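Local coordinates for protein enterotoxin SEN variant (Staphylococcus aureus, PDB 6KRY) that probably acts as a superantigen toxin, a staphylococcal enterotoxin built from an OB-fold domain and a beta-grasp domain, at residues 64-69 / 86-91; 137-142 / 146-151; 152-157 / 162-167. One frame throughout, in Å; residues are numbered along the deposited sequence.

Contact 1: 64-69 / 86-91; sequences KVEFNS and LYYGNK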
ATOM      1  N   LYS A  64       6.111  14.012   2.708  1.00 12.47           N
ATOM      2  CA  LYS A  64       6.785  13.995   1.430  1.00 11.59           C
ATOM      3  C   LYS A  64       6.372  12.700   0.742  1.00 11.46           C
ATOM      4  O   LYS A  64       6.462  11.618   1.301  1.00 12.16           O
ATOM      5  CB  LYS A  64       8.301  14.049   1.627  1.00 12.27           C
ATOM      6  CG  LYS A  64       9.092  14.019   0.329  1.00 13.04           C
ATOM      7  CD  LYS A  64      10.579  14.186   0.507  1.00 13.05           C
ATOM      8  CE  LYS A  64      11.247  12.935   0.973  1.00 14.27           C
ATOM      9  NZ  LYS A  64      12.703  13.137   1.027  1.00 16.12           N
ATOM     10  N   VAL A  65       5.838  12.837  -0.454  1.00 11.61           N
ATOM     11  CA  VAL A  65       5.549  11.697  -1.306  1.00 12.04           C
ATOM     12  C   VAL A  65       6.704  11.523  -2.285  1.00 12.52           C
ATOM     13  O   VAL A  65       7.125  12.481  -2.951  1.00 12.87           O
ATOM     14  CB  VAL A  65       4.218  11.879  -2.068  1.00 12.06           C
ATOM     15  CG1 VAL A  65       3.942  10.677  -2.958  1.00 12.68           C
ATOM     16  CG2 VAL A  65       3.065  12.126  -1.106  1.00 13.05           C
ATOM     17  N   GLU A  66       7.168  10.273  -2.372  1.00 12.52           N
ATOM     18  CA  GLU A  66       8.252   9.865  -3.241  1.00 14.27           C
ATOM     19  C   GLU A  66       7.703   8.965  -4.359  1.00 12.61           C
ATOM     20  O   GLU A  66       7.020   7.966  -4.079  1.00 11.89           O
ATOM     21  CB  GLU A  66       9.327   9.125  -2.443  1.00 17.25           C
ATOM     22  CG  GLU A  66       9.977   9.956  -1.356  1.00 23.45           C
ATOM     23  CD  GLU A  66      10.779   9.205  -0.282  1.00 27.82           C
ATOM     24  OE1 GLU A  66      11.939   9.615  -0.026  1.00 30.51           O
ATOM     25  OE2 GLU A  66      10.217   8.276   0.370  1.00 32.87           O
ATOM     26  N   PHE A  67       8.071   9.303  -5.605  1.00 11.36           N
ATOM     27  CA  PHE A  67       7.697   8.586  -6.797  1.00 11.42           C
ATOM     28  C   PHE A  67       8.982   8.072  -7.443  1.00 12.08           C
ATOM     29  O   PHE A  67      10.052   8.543  -7.052  1.00 11.57           O
ATOM     30  CB  PHE A  67       7.002   9.463  -7.815  1.00 11.51           C
ATOM     31  CG  PHE A  67       5.735  10.119  -7.339  1.00 11.47           C
ATOM     32  CD1 PHE A  67       4.558   9.400  -7.231  1.00 13.41           C
ATOM     33  CD2 PHE A  67       5.731  11.467  -7.004  1.00 13.09           C
ATOM     34  CE1 PHE A  67       3.407  10.017  -6.760  1.00 12.93           C
ATOM     35  CE2 PHE A  67       4.583  12.085  -6.535  1.00 12.53           C
ATOM     36  CZ  PHE A  67       3.420  11.357  -6.444  1.00 13.57           C
ATOM     37  N   ASN A  68       8.847   7.201  -8.441  1.00 11.68           N
ATOM     38  CA  ASN A  68      10.013   6.570  -9.059  1.00 14.44           C
ATOM     39  C   ASN A  68      10.462   7.392 -10.282  1.00 14.94           C
ATOM     40  O   ASN A  68      11.408   6.983 -10.946  1.00 16.40           O
ATOM     41  CB  ASN A  68       9.804   5.097  -9.415  1.00 15.00           C
ATOM     42  CG  ASN A  68       8.820   4.852 -10.545  1.00 15.92           C
ATOM     43  OD1 ASN A  68       8.214   5.776 -11.080  1.00 16.58           O
ATOM     44  ND2 ASN A  68       8.649   3.600 -10.941  1.00 17.54           N
ATOM     45  N   SER A  69       9.860   8.560 -10.522  1.00 14.38           N
ATOM     46  CA  SER A  69      10.220   9.394 -11.687  1.00 14.64           C
ATOM     47  C   SER A  69       9.811  10.841 -11.443  1.00 14.61           C
ATOM     48  O   SER A  69       8.812  11.092 -10.766  1.00 13.35           O
ATOM     49  CB  SER A  69       9.572   8.876 -12.969  1.00 15.50           C
ATOM     50  OG  SER A  69       8.163   9.148 -12.993  1.00 15.43           O
ATOM     51  N   LEU A  86       0.988   3.544   3.242  1.00 12.77           N
ATOM     52  CA  LEU A  86       1.751   3.303   4.464  1.00 12.39           C
ATOM     53  C   LEU A  86       2.962   4.242   4.530  1.00 12.74           C
ATOM     54  O   LEU A  86       3.833   4.237   3.646  1.00 13.31           O
ATOM     55  CB  LEU A  86       2.197   1.836   4.446  1.00 12.35           C
ATOM     56  CG  LEU A  86       1.049   0.821   4.483  1.00 12.87           C
ATOM     57  CD1 LEU A  86       1.580  -0.599   4.323  1.00 13.01           C
ATOM     58  CD2 LEU A  86       0.231   0.937   5.769  1.00 12.66           C
ATOM     59  N   TYR A  87       3.037   5.025   5.610  1.00 12.53           N
ATOM     60  CA  TYR A  87       4.090   6.020   5.753  1.00 12.25           C
ATOM     61  C   TYR A  87       5.174   5.526   6.711  1.00 13.72           C
ATOM     62  O   TYR A  87       5.022   4.535   7.450  1.00 14.04           O
ATOM     63  CB  TYR A  87       3.509   7.360   6.227  1.00 12.26           C
ATOM     64  CG  TYR A  87       2.896   7.297   7.594  1.00 13.73           C
ATOM     65  CD1 TYR A  87       3.678   7.444   8.728  1.00 14.63           C
ATOM     66  CD2 TYR A  87       1.563   7.004   7.766  1.00 14.66           C
ATOM     67  CE1 TYR A  87       3.150   7.274   9.995  1.00 16.55           C
ATOM     68  CE2 TYR A  87       1.006   6.873   9.027  1.00 16.11           C
ATOM     69  CZ  TYR A  87       1.800   7.020  10.146  1.00 16.89           C
ATOM     70  OH  TYR A  87       1.285   6.873  11.403  1.00 19.81           O
ATOM     71  N   TYR A  88       6.298   6.254   6.676  1.00 14.11           N
ATOM     72  CA  TYR A  88       7.412   6.010   7.538  1.00 15.83           C
ATOM     73  C   TYR A  88       8.000   7.341   8.002  1.00 17.04           C
ATOM     74  O   TYR A  88       7.902   8.364   7.329  1.00 14.07           O
ATOM     75  CB  TYR A  88       8.432   5.131   6.816  1.00 16.71           C
ATOM     76  CG  TYR A  88       9.192   5.805   5.701  1.00 18.16           C
ATOM     77  CD1 TYR A  88      10.355   6.475   5.990  1.00 19.98           C
ATOM     78  CD2 TYR A  88       8.837   5.665   4.367  1.00 20.22           C
ATOM     79  CE1 TYR A  88      11.107   7.080   5.005  1.00 21.52           C
ATOM     80  CE2 TYR A  88       9.585   6.277   3.357  1.00 20.82           C
ATOM     81  CZ  TYR A  88      10.728   6.978   3.685  1.00 22.30           C
ATOM     82  OH  TYR A  88      11.525   7.637   2.803  1.00 26.40           O
ATOM     83  N   GLY A  89       8.602   7.307   9.193  1.00 19.58           N
ATOM     84  CA  GLY A  89       9.217   8.483   9.801  1.00 22.01           C
ATOM     85  C   GLY A  89      10.741   8.406   9.805  1.00 27.74           C
ATOM     86  O   GLY A  89      11.397   9.441   9.627  1.00 27.84           O
ATOM     87  N   ASN A  90      11.292   7.197  10.011  1.00 30.16           N
ATOM     88  CA  ASN A  90      12.736   6.912  10.111  1.00 29.63           C
ATOM     89  C   ASN A  90      13.374   6.974   8.725  1.00 28.83           C
ATOM     90  O   ASN A  90      12.926   6.275   7.839  1.00 29.89           O
ATOM     91  CB  ASN A  90      12.929   5.534  10.768  1.00 34.16           C
ATOM     92  CG  ASN A  90      14.321   4.926  10.692  1.00 36.80           C
ATOM     93  OD1 ASN A  90      15.315   5.633  10.844  1.00 43.72           O
ATOM     94  ND2 ASN A  90      14.417   3.603  10.546  1.00 32.46           N
ATOM     95  N   LYS A  91      14.459   7.760   8.580  1.00 33.83           N
ATOM     96  CA  LYS A  91      15.190   8.003   7.292  1.00 35.24           C
ATOM     97  C   LYS A  91      14.413   9.000   6.417  1.00 32.93           C
ATOM     98  O   LYS A  91      14.780   9.176   5.236  1.00 35.01           O
ATOM     99  CB  LYS A  91      15.419   6.767   6.396  1.00 40.44           C
ATOM    100  CG  LYS A  91      15.888   5.473   7.059  1.00 48.03           C
ATOM    101  CD  LYS A  91      17.348   5.467   7.469  1.00 55.03           C
ATOM    102  CE  LYS A  91      17.591   6.071   8.839  1.00 63.77           C
ATOM    103  NZ  LYS A  91      18.913   6.739   8.923  1.00 68.61           N
TER
HETATM  104  O   HOH W   1      13.389  10.780   2.687  1.00 27.12           O
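Glu-66 and Tyr-88 meet through their polar ends, and this one pair makes the whole direct contact. The Tyr-88 hydroxyl donates to Glu-66 OE2, OH to OE2 2.8 Å. OE2 comes in at the ring edge, close to the ring plane, with carboxylate and ring turned 38° apart; its place is less sure, so both the bond and this approach are to be read with care. The side chains run at about a right angle to each other. Tyr-88 has its CG between the backbone N and the carbonyl carbon (chi1 71°), which swings the ring toward strand 60-66. Glu-66 points toward strand 86-88, CG anti to its carbonyl carbon (chi1 -62°) and the chain extended beyond. Its OE1 lies 3.8 Å from Lys-64 NZ, which also bonds to Val-93 O, in a long salt bridge, and a water accepts from that NZ at 3.0 Å and donates to OE1. A weak bond from the same water to Lys-91 O gives a second, indirect link. Within the OB-fold domain, strands 60-66 and 86-88 both pair with strand 100-109 and not with each other; its Cys-102 touches both Glu-66 and Tyr-88, and Tyr-24 of helix 15-26 touches Tyr-88.

Contact 2: 137-142 / 146-151; sequences IKTKKA and VQELDT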
ATOM      1  N   ILE A 137     -13.300  -5.272   0.014  1.00 14.46           N
ATOM      2  CA  ILE A 137     -12.705  -4.006   0.430  1.00 13.35           C
ATOM      3  C   ILE A 137     -13.417  -2.937  -0.404  1.00 13.72           C
ATOM      4  O   ILE A 137     -14.050  -3.254  -1.430  1.00 13.06           O
ATOM      5  CB  ILE A 137     -11.182  -3.992   0.220  1.00 13.65           C
ATOM      6  CG1 ILE A 137     -10.853  -4.132  -1.265  1.00 14.76           C
ATOM      7  CG2 ILE A 137     -10.490  -5.065   1.055  1.00 15.01           C
ATOM      8  CD1 ILE A 137      -9.399  -3.950  -1.599  1.00 15.02           C
ATOM      9  N   LYS A 138     -13.350  -1.695   0.049  1.00 13.08           N
ATOM     10  CA  LYS A 138     -14.101  -0.641  -0.552  1.00 13.54           C
ATOM     11  C   LYS A 138     -13.208   0.565  -0.800  1.00 14.07           C
ATOM     12  O   LYS A 138     -12.214   0.750  -0.135  1.00 13.45           O
ATOM     13  CB  LYS A 138     -15.223  -0.201   0.382  1.00 15.52           C
ATOM     14  CG  LYS A 138     -16.222  -1.303   0.665  1.00 17.83           C
ATOM     15  CD  LYS A 138     -17.393  -0.880   1.507  1.00 22.24           C
ATOM     16  CE  LYS A 138     -18.071  -2.114   2.054  1.00 23.79           C
ATOM     17  NZ  LYS A 138     -19.483  -1.819   2.342  1.00 26.84           N
ATOM     18  N   THR A 139     -13.595   1.363  -1.787  1.00 14.28           N
ATOM     19  CA  THR A 139     -12.923   2.634  -2.105  1.00 15.58           C
ATOM     20  C   THR A 139     -13.975   3.608  -2.631  1.00 14.83           C
ATOM     21  O   THR A 139     -14.997   3.186  -3.187  1.00 15.10           O
ATOM     22  CB  THR A 139     -11.770   2.462  -3.102  1.00 16.73           C
ATOM     23  OG1 THR A 139     -11.075   3.690  -3.291  1.00 18.86           O
ATOM     24  CG2 THR A 139     -12.214   1.977  -4.460  1.00 16.45           C
ATOM     25  N   LYS A 140     -13.680   4.888  -2.459  1.00 14.62           N
ATOM     26  CA  LYS A 140     -14.530   5.935  -2.966  1.00 17.65           C
ATOM     27  C   LYS A 140     -13.963   6.530  -4.255  1.00 14.98           C
ATOM     28  O   LYS A 140     -14.459   7.558  -4.721  1.00 13.83           O
ATOM     29  CB  LYS A 140     -14.708   7.029  -1.911  1.00 24.53           C
ATOM     30  CG  LYS A 140     -15.910   6.815  -1.001  1.00 34.03           C
ATOM     31  CD  LYS A 140     -17.117   7.697  -1.340  1.00 38.94           C
ATOM     32  CE  LYS A 140     -18.176   7.655  -0.253  1.00 43.49           C
ATOM     33  NZ  LYS A 140     -19.166   8.748  -0.397  1.00 43.55           N
ATOM     34  N   LYS A 141     -12.953   5.890  -4.831  1.00 12.98           N
ATOM     35  CA  LYS A 141     -12.166   6.434  -5.942  1.00 12.55           C
ATOM     36  C   LYS A 141     -12.400   5.625  -7.205  1.00 12.11           C
ATOM     37  O   LYS A 141     -12.393   4.404  -7.137  1.00 11.18           O
ATOM     38  CB  LYS A 141     -10.684   6.383  -5.597  1.00 13.83           C
ATOM     39  CG  LYS A 141     -10.331   7.077  -4.285  1.00 14.71           C
ATOM     40  CD  LYS A 141      -8.859   7.026  -3.924  1.00 15.25           C
ATOM     41  CE  LYS A 141      -8.586   7.854  -2.679  1.00 16.08           C
ATOM     42  NZ  LYS A 141      -7.381   7.436  -1.970  1.00 17.32           N
ATOM     43  N   ALA A 142     -12.603   6.321  -8.331  1.00 11.67           N
ATOM     44  CA  ALA A 142     -12.798   5.662  -9.638  1.00 11.86           C
ATOM     45  C   ALA A 142     -11.478   5.037 -10.103  1.00 11.00           C
ATOM     46  O   ALA A 142     -11.436   3.881 -10.496  1.00 13.07           O
ATOM     47  CB  ALA A 142     -13.360   6.619 -10.661  1.00 11.79           C
ATOM     48  N   VAL A 146      -2.967   0.677  -6.547  1.00  8.20           N
ATOM     49  CA  VAL A 146      -2.797  -0.682  -6.105  1.00  9.06           C
ATOM     50  C   VAL A 146      -2.408  -0.678  -4.621  1.00  8.72           C
ATOM     51  O   VAL A 146      -2.851  -1.537  -3.834  1.00  8.73           O
ATOM     52  CB  VAL A 146      -1.807  -1.427  -7.029  1.00  9.85           C
ATOM     53  CG1 VAL A 146      -1.479  -2.801  -6.489  1.00 10.99           C
ATOM     54  CG2 VAL A 146      -2.373  -1.565  -8.435  1.00 10.34           C
ATOM     55  N   GLN A 147      -1.569   0.291  -4.216  1.00  8.88           N
ATOM     56  CA  GLN A 147      -1.139   0.344  -2.834  1.00  9.09           C
ATOM     57  C   GLN A 147      -2.367   0.353  -1.888  1.00  9.13           C
ATOM     58  O   GLN A 147      -2.397  -0.336  -0.877  1.00  9.18           O
ATOM     59  CB  GLN A 147      -0.242   1.557  -2.605  1.00  8.90           C
ATOM     60  CG  GLN A 147       0.210   1.691  -1.158  1.00  9.41           C
ATOM     61  CD  GLN A 147       1.138   2.837  -0.842  1.00  9.07           C
ATOM     62  OE1 GLN A 147       1.614   2.925   0.281  1.00  8.88           O
ATOM     63  NE2 GLN A 147       1.422   3.708  -1.805  1.00 10.31           N
ATOM     64  N   GLU A 148      -3.371   1.166  -2.215  1.00  9.16           N
ATOM     65  CA  GLU A 148      -4.576   1.270  -1.372  1.00 10.34           C
ATOM     66  C   GLU A 148      -5.268  -0.090  -1.268  1.00 10.34           C
ATOM     67  O   GLU A 148      -5.610  -0.530  -0.169  1.00  9.72           O
ATOM     68  CB  GLU A 148      -5.532   2.329  -1.897  1.00 10.77           C
ATOM     69  CG  GLU A 148      -6.817   2.398  -1.096  1.00 11.67           C
ATOM     70  CD  GLU A 148      -7.691   3.609  -1.399  1.00 12.96           C
ATOM     71  OE1 GLU A 148      -7.193   4.610  -2.003  1.00 12.66           O
ATOM     72  OE2 GLU A 148      -8.893   3.518  -1.066  1.00 13.47           O
ATOM     73  N   LEU A 149      -5.464  -0.749  -2.411  1.00 10.31           N
ATOM     74  CA  LEU A 149      -6.142  -2.079  -2.453  1.00 11.43           C
ATOM     75  C   LEU A 149      -5.325  -3.138  -1.696  1.00 10.98           C
ATOM     76  O   LEU A 149      -5.880  -3.880  -0.885  1.00 10.14           O
ATOM     77  CB  LEU A 149      -6.373  -2.528  -3.902  1.00 12.00           C
ATOM     78  CG  LEU A 149      -7.175  -1.572  -4.780  1.00 12.50           C
ATOM     79  CD1 LEU A 149      -7.438  -2.177  -6.151  1.00 13.94           C
ATOM     80  CD2 LEU A 149      -8.497  -1.181  -4.096  1.00 14.13           C
ATOM     81  N   ASP A 150      -4.022  -3.219  -2.001  1.00 11.41           N
ATOM     82  CA  ASP A 150      -3.089  -4.168  -1.404  1.00 11.14           C
ATOM     83  C   ASP A 150      -3.072  -3.993   0.122  1.00 11.58           C
ATOM     84  O   ASP A 150      -3.166  -4.957   0.877  1.00 11.50           O
ATOM     85  CB  ASP A 150      -1.697  -3.989  -2.005  1.00 12.46           C
ATOM     86  CG  ASP A 150      -0.707  -5.108  -1.769  1.00 13.78           C
ATOM     87  OD1 ASP A 150      -1.137  -6.221  -1.393  1.00 14.78           O
ATOM     88  OD2 ASP A 150       0.501  -4.837  -1.983  1.00 15.75           O
ATOM     89  N   THR A 151      -2.965  -2.754   0.585  1.00  9.95           N
ATOM     90  CA  THR A 151      -2.862  -2.494   1.985  1.00 10.62           C
ATOM     91  C   THR A 151      -4.140  -2.929   2.707  1.00 10.55           C
ATOM     92  O   THR A 151      -4.059  -3.570   3.742  1.00  9.45           O
ATOM     93  CB  THR A 151      -2.594  -1.013   2.263  1.00 10.76           C
ATOM     94  OG1 THR A 151      -1.357  -0.665   1.658  1.00 11.73           O
ATOM     95  CG2 THR A 151      -2.537  -0.741   3.744  1.00 11.89           C
TER
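This is a buried strand-to-helix contact in the beta-grasp domain, where the end of strand 130-139 and the corner after it meet the first turns of helix 146-161, the helix that packs on the mixed sheet. The short axes of strand 137-139 and helix 146-151 run nearly antiparallel, at 150°, and approach to 9.2 Å. On the apolar side, Ile-137 CD1 lies 3.8 Å from Leu-149 CD2, the two side chains crossing at about a right angle, and Ile-121 of strand 114-127 touches both residues. The polar half centres on the buried carboxylate of Glu-148, carried toward the strand by an extended chain with CG anti to the backbone N (chi1 177°). Lys-141 NZ meets OE1 on the syn side in a 2.8 Å salt bridge, while Lys-152 pairs with OE2. Two lysines on one buried carboxylate probably keep it ionised. Thr-139 uses its hydroxyl twice. In an ST turn OG1 accepts from Lys-141 N, helping to shape the corner at Lys-140, and it also donates to the glutamate: Thr-139 OG1 lies 3.1 Å from Glu-148 OE2, which it meets from above, 49° out of the carboxylate plane.

Contact 3: 152-157 / 162-167; sequences KVRFKL and KIYNKD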
ATOM      1  N   LYS A 152      -5.311  -2.576   2.151  1.00  9.80           N
ATOM      2  CA  LYS A 152      -6.589  -2.950   2.750  1.00 10.89           C
ATOM      3  C   LYS A 152      -6.756  -4.479   2.829  1.00 11.00           C
ATOM      4  O   LYS A 152      -7.162  -5.029   3.877  1.00 11.72           O
ATOM      5  CB  LYS A 152      -7.720  -2.303   1.959  1.00 11.47           C
ATOM      6  CG  LYS A 152      -7.872  -0.825   2.234  1.00 11.64           C
ATOM      7  CD  LYS A 152      -8.963  -0.177   1.441  1.00 11.50           C
ATOM      8  CE  LYS A 152      -9.208   1.221   1.967  1.00 13.68           C
ATOM      9  NZ  LYS A 152     -10.018   2.056   1.040  1.00 14.44           N
ATOM     10  N   VAL A 153      -6.345  -5.191   1.781  1.00 11.13           N
ATOM     11  CA  VAL A 153      -6.331  -6.667   1.823  1.00 10.79           C
ATOM     12  C   VAL A 153      -5.342  -7.200   2.881  1.00 10.26           C
ATOM     13  O   VAL A 153      -5.703  -8.089   3.684  1.00 10.39           O
ATOM     14  CB  VAL A 153      -5.998  -7.249   0.441  1.00 11.61           C
ATOM     15  CG1 VAL A 153      -5.832  -8.755   0.455  1.00 11.81           C
ATOM     16  CG2 VAL A 153      -7.102  -6.913  -0.527  1.00 12.10           C
ATOM     17  N   ARG A 154      -4.099  -6.714   2.862  1.00  9.58           N
ATOM     18  CA  ARG A 154      -3.083  -7.226   3.738  1.00 11.32           C
ATOM     19  C   ARG A 154      -3.485  -7.014   5.207  1.00 12.64           C
ATOM     20  O   ARG A 154      -3.259  -7.921   6.048  1.00 11.41           O
ATOM     21  CB  ARG A 154      -1.726  -6.629   3.403  1.00 11.32           C
ATOM     22  CG  ARG A 154      -1.128  -7.193   2.129  1.00 11.35           C
ATOM     23  CD  ARG A 154       0.311  -6.765   1.940  1.00 12.62           C
ATOM     24  NE  ARG A 154       0.723  -6.941   0.551  1.00 13.60           N
ATOM     25  CZ  ARG A 154       1.952  -7.154   0.150  1.00 13.17           C
ATOM     26  NH1 ARG A 154       2.882  -7.554   1.005  1.00 12.61           N
ATOM     27  NH2 ARG A 154       2.237  -6.959  -1.125  1.00 13.80           N
ATOM     28  N   PHE A 155      -4.109  -5.868   5.511  1.00 12.66           N
ATOM     29  CA  PHE A 155      -4.555  -5.591   6.854  1.00 14.76           C
ATOM     30  C   PHE A 155      -5.544  -6.691   7.307  1.00 13.45           C
ATOM     31  O   PHE A 155      -5.476  -7.226   8.413  1.00 11.67           O
ATOM     32  CB  PHE A 155      -5.184  -4.200   6.875  1.00 18.05           C
ATOM     33  CG  PHE A 155      -5.463  -3.731   8.268  1.00 23.41           C
ATOM     34  CD1 PHE A 155      -4.448  -3.187   9.029  1.00 24.03           C
ATOM     35  CD2 PHE A 155      -6.718  -3.941   8.845  1.00 27.28           C
ATOM     36  CE1 PHE A 155      -4.695  -2.812  10.342  1.00 28.64           C
ATOM     37  CE2 PHE A 155      -6.982  -3.528  10.146  1.00 28.40           C
ATOM     38  CZ  PHE A 155      -5.958  -2.989  10.898  1.00 29.67           C
ATOM     39  N   LYS A 156      -6.480  -7.027   6.425  1.00 12.16           N
ATOM     40  CA  LYS A 156      -7.485  -8.053   6.731  1.00 14.59           C
ATOM     41  C   LYS A 156      -6.840  -9.441   6.815  1.00 13.28           C
ATOM     42  O   LYS A 156      -7.136 -10.254   7.721  1.00 13.68           O
ATOM     43  CB  LYS A 156      -8.564  -8.011   5.665  1.00 19.27           C
ATOM     44  CG  LYS A 156      -9.634  -6.969   5.904  1.00 25.92           C
ATOM     45  CD  LYS A 156     -11.008  -7.616   6.017  1.00 32.00           C
ATOM     46  CE  LYS A 156     -10.980  -8.836   6.920  1.00 34.89           C
ATOM     47  NZ  LYS A 156     -12.258  -8.994   7.657  1.00 35.03           N
ATOM     48  N   LEU A 157      -5.885  -9.721   5.941  1.00 12.23           N
ATOM     49  CA  LEU A 157      -5.208 -11.010   6.027  1.00 12.57           C
ATOM     50  C   LEU A 157      -4.406 -11.113   7.329  1.00 12.87           C
ATOM     51  O   LEU A 157      -4.252 -12.246   7.892  1.00 13.41           O
ATOM     52  CB  LEU A 157      -4.278 -11.246   4.836  1.00 12.86           C
ATOM     53  CG  LEU A 157      -4.919 -11.378   3.470  1.00 13.61           C
ATOM     54  CD1 LEU A 157      -3.849 -11.503   2.391  1.00 14.71           C
ATOM     55  CD2 LEU A 157      -5.887 -12.543   3.393  1.00 13.46           C
ATOM     56  N   LYS A 162      -2.768 -14.064  10.439  1.00 16.88           N
ATOM     57  CA  LYS A 162      -1.481 -13.828  11.118  1.00 16.96           C
ATOM     58  C   LYS A 162      -0.311 -14.034  10.150  1.00 16.74           C
ATOM     59  O   LYS A 162       0.724 -14.663  10.486  1.00 15.18           O
ATOM     60  CB  LYS A 162      -1.357 -14.739  12.347  1.00 20.73           C
ATOM     61  CG  LYS A 162      -2.616 -14.828  13.174  1.00 25.98           C
ATOM     62  CD  LYS A 162      -2.721 -13.778  14.203  1.00 30.96           C
ATOM     63  CE  LYS A 162      -1.939 -14.159  15.442  1.00 37.60           C
ATOM     64  NZ  LYS A 162      -2.349 -13.341  16.606  1.00 42.56           N
ATOM     65  N   ILE A 163      -0.464 -13.478   8.943  1.00 13.48           N
ATOM     66  CA  ILE A 163       0.512 -13.582   7.896  1.00 14.55           C
ATOM     67  C   ILE A 163       1.915 -13.289   8.420  1.00 13.03           C
ATOM     68  O   ILE A 163       2.833 -14.038   8.120  1.00 12.60           O
ATOM     69  CB  ILE A 163       0.166 -12.582   6.771  1.00 18.21           C
ATOM     70  CG1 ILE A 163      -1.138 -12.953   6.086  1.00 22.34           C
ATOM     71  CG2 ILE A 163       1.303 -12.463   5.769  1.00 22.57           C
ATOM     72  CD1 ILE A 163      -1.179 -14.355   5.618  1.00 21.86           C
ATOM     73  N   TYR A 164       2.098 -12.154   9.104  1.00 11.22           N
ATOM     74  CA  TYR A 164       3.467 -11.660   9.382  1.00 13.19           C
ATOM     75  C   TYR A 164       3.941 -11.934  10.820  1.00 13.77           C
ATOM     76  O   TYR A 164       5.098 -11.668  11.130  1.00 13.57           O
ATOM     77  CB  TYR A 164       3.576 -10.160   9.070  1.00 13.88           C
ATOM     78  CG  TYR A 164       3.461  -9.878   7.600  1.00 13.33           C
ATOM     79  CD1 TYR A 164       4.306 -10.485   6.689  1.00 15.55           C
ATOM     80  CD2 TYR A 164       2.473  -9.051   7.101  1.00 15.60           C
ATOM     81  CE1 TYR A 164       4.163 -10.270   5.322  1.00 15.15           C
ATOM     82  CE2 TYR A 164       2.349  -8.783   5.741  1.00 14.27           C
ATOM     83  CZ  TYR A 164       3.198  -9.390   4.851  1.00 14.70           C
ATOM     84  OH  TYR A 164       3.075  -9.162   3.502  1.00 15.93           O
ATOM     85  N   ASN A 165       3.097 -12.527  11.657  1.00 13.66           N
ATOM     86  CA  ASN A 165       3.435 -12.729  13.081  1.00 16.46           C
ATOM     87  C   ASN A 165       4.653 -13.621  13.256  1.00 15.59           C
ATOM     88  O   ASN A 165       4.712 -14.728  12.704  1.00 15.50           O
ATOM     89  CB  ASN A 165       2.279 -13.347  13.859  1.00 19.45           C
ATOM     90  CG  ASN A 165       1.204 -12.331  14.053  1.00 23.51           C
ATOM     91  OD1 ASN A 165       1.039 -11.812  15.162  1.00 28.13           O
ATOM     92  ND2 ASN A 165       0.564 -11.964  12.956  1.00 24.66           N
ATOM     93  N   LYS A 166       5.609 -13.138  14.069  1.00 15.62           N
ATOM     94  CA  LYS A 166       6.847 -13.818  14.312  1.00 17.54           C
ATOM     95  C   LYS A 166       6.659 -15.147  15.067  1.00 19.07           C
ATOM     96  O   LYS A 166       7.579 -15.934  15.072  1.00 19.99           O
ATOM     97  CB  LYS A 166       7.790 -12.933  15.128  1.00 18.69           C
ATOM     98  CG  LYS A 166       7.271 -12.558  16.503  1.00 19.99           C
ATOM     99  CD  LYS A 166       8.124 -11.532  17.187  1.00 21.34           C
ATOM    100  CE  LYS A 166       7.420 -10.856  18.339  1.00 23.69           C
ATOM    101  NZ  LYS A 166       7.007 -11.807  19.374  1.00 27.90           N
ATOM    102  N   ASP A 167       5.510 -15.369  15.703  1.00 19.88           N
ATOM    103  CA  ASP A 167       5.330 -16.588  16.504  1.00 26.87           C
ATOM    104  C   ASP A 167       4.173 -17.422  15.950  1.00 27.40           C
ATOM    105  O   ASP A 167       3.625 -18.265  16.636  1.00 28.86           O
ATOM    106  CB  ASP A 167       5.096 -16.275  17.978  1.00 31.34           C
ATOM    107  CG  ASP A 167       4.387 -14.958  18.189  1.00 37.46           C
ATOM    108  OD1 ASP A 167       3.427 -14.680  17.414  1.00 41.17           O
ATOM    109  OD2 ASP A 167       4.847 -14.190  19.088  1.00 39.98           O
TER
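Arg-154 meets Tyr-164, and one turn later Leu-157 meets Ile-163, joining helix 146-161 of the beta-grasp domain to the loop that leads to strand 173-180. The arginine side chain is extended from CG to NE and brings NH1 to the Tyr-164 hydroxyl, NH1 to OH 3.0 Å. The bond is bent, 137° at the hydrogen, and the oxygen sits 20° out of the guanidinium plane; even so the guanidinium and the ring are nearly coplanar, edge toward edge. Both ends have further partners: Arg-154 NE forms a salt bridge with Asp-150 one turn back in the helix, and the Tyr-164 hydroxyl bonds to Leu-192 O. At Leu-157 it is CB that touches, 3.8 Å from CG1 of Ile-163, and the same CG1 lies 3.7 Å from the Leu-157 carbonyl O. With CG1 anti to its carbonyl carbon (chi1 -66°), Ile-163 holds CG2 over the centre of the Tyr-164 ring, 3.5 Å above its plane. Lys-162, with positive phi, is the first residue to leave the helical conformation. Strand 218-225 packs against the apolar pair, Val-222 touching Leu-157 and Leu-224 touching Ile-163, while Tyr-25 of helix 15-26 touches both Arg-154 and Tyr-164.

From the N terminus the three contacts come in series, none nested in or crossing another. Contact 1 closes a 16-residue excursion through helix 70-76 and strand 81-84 in the OB-fold domain. Contact 2 closes a tight one, just strand 143-145, as the chain passes from strand to helix, and contact 3 turns back past the end of that same helix. Contacts 2 and 3 therefore share helix 146-161; between them Lys-152 NZ probably bonds to Lys-138 O, and Ile-137 packs on Val-153. One place where the two domains touch joins contacts 1 and 2: Leu-86 N probably bonds to Gln-147 OE1, and Leu-86 packs on Thr-151. Contacts 1 and 3 stay about 7 Å apart at their nearest atoms.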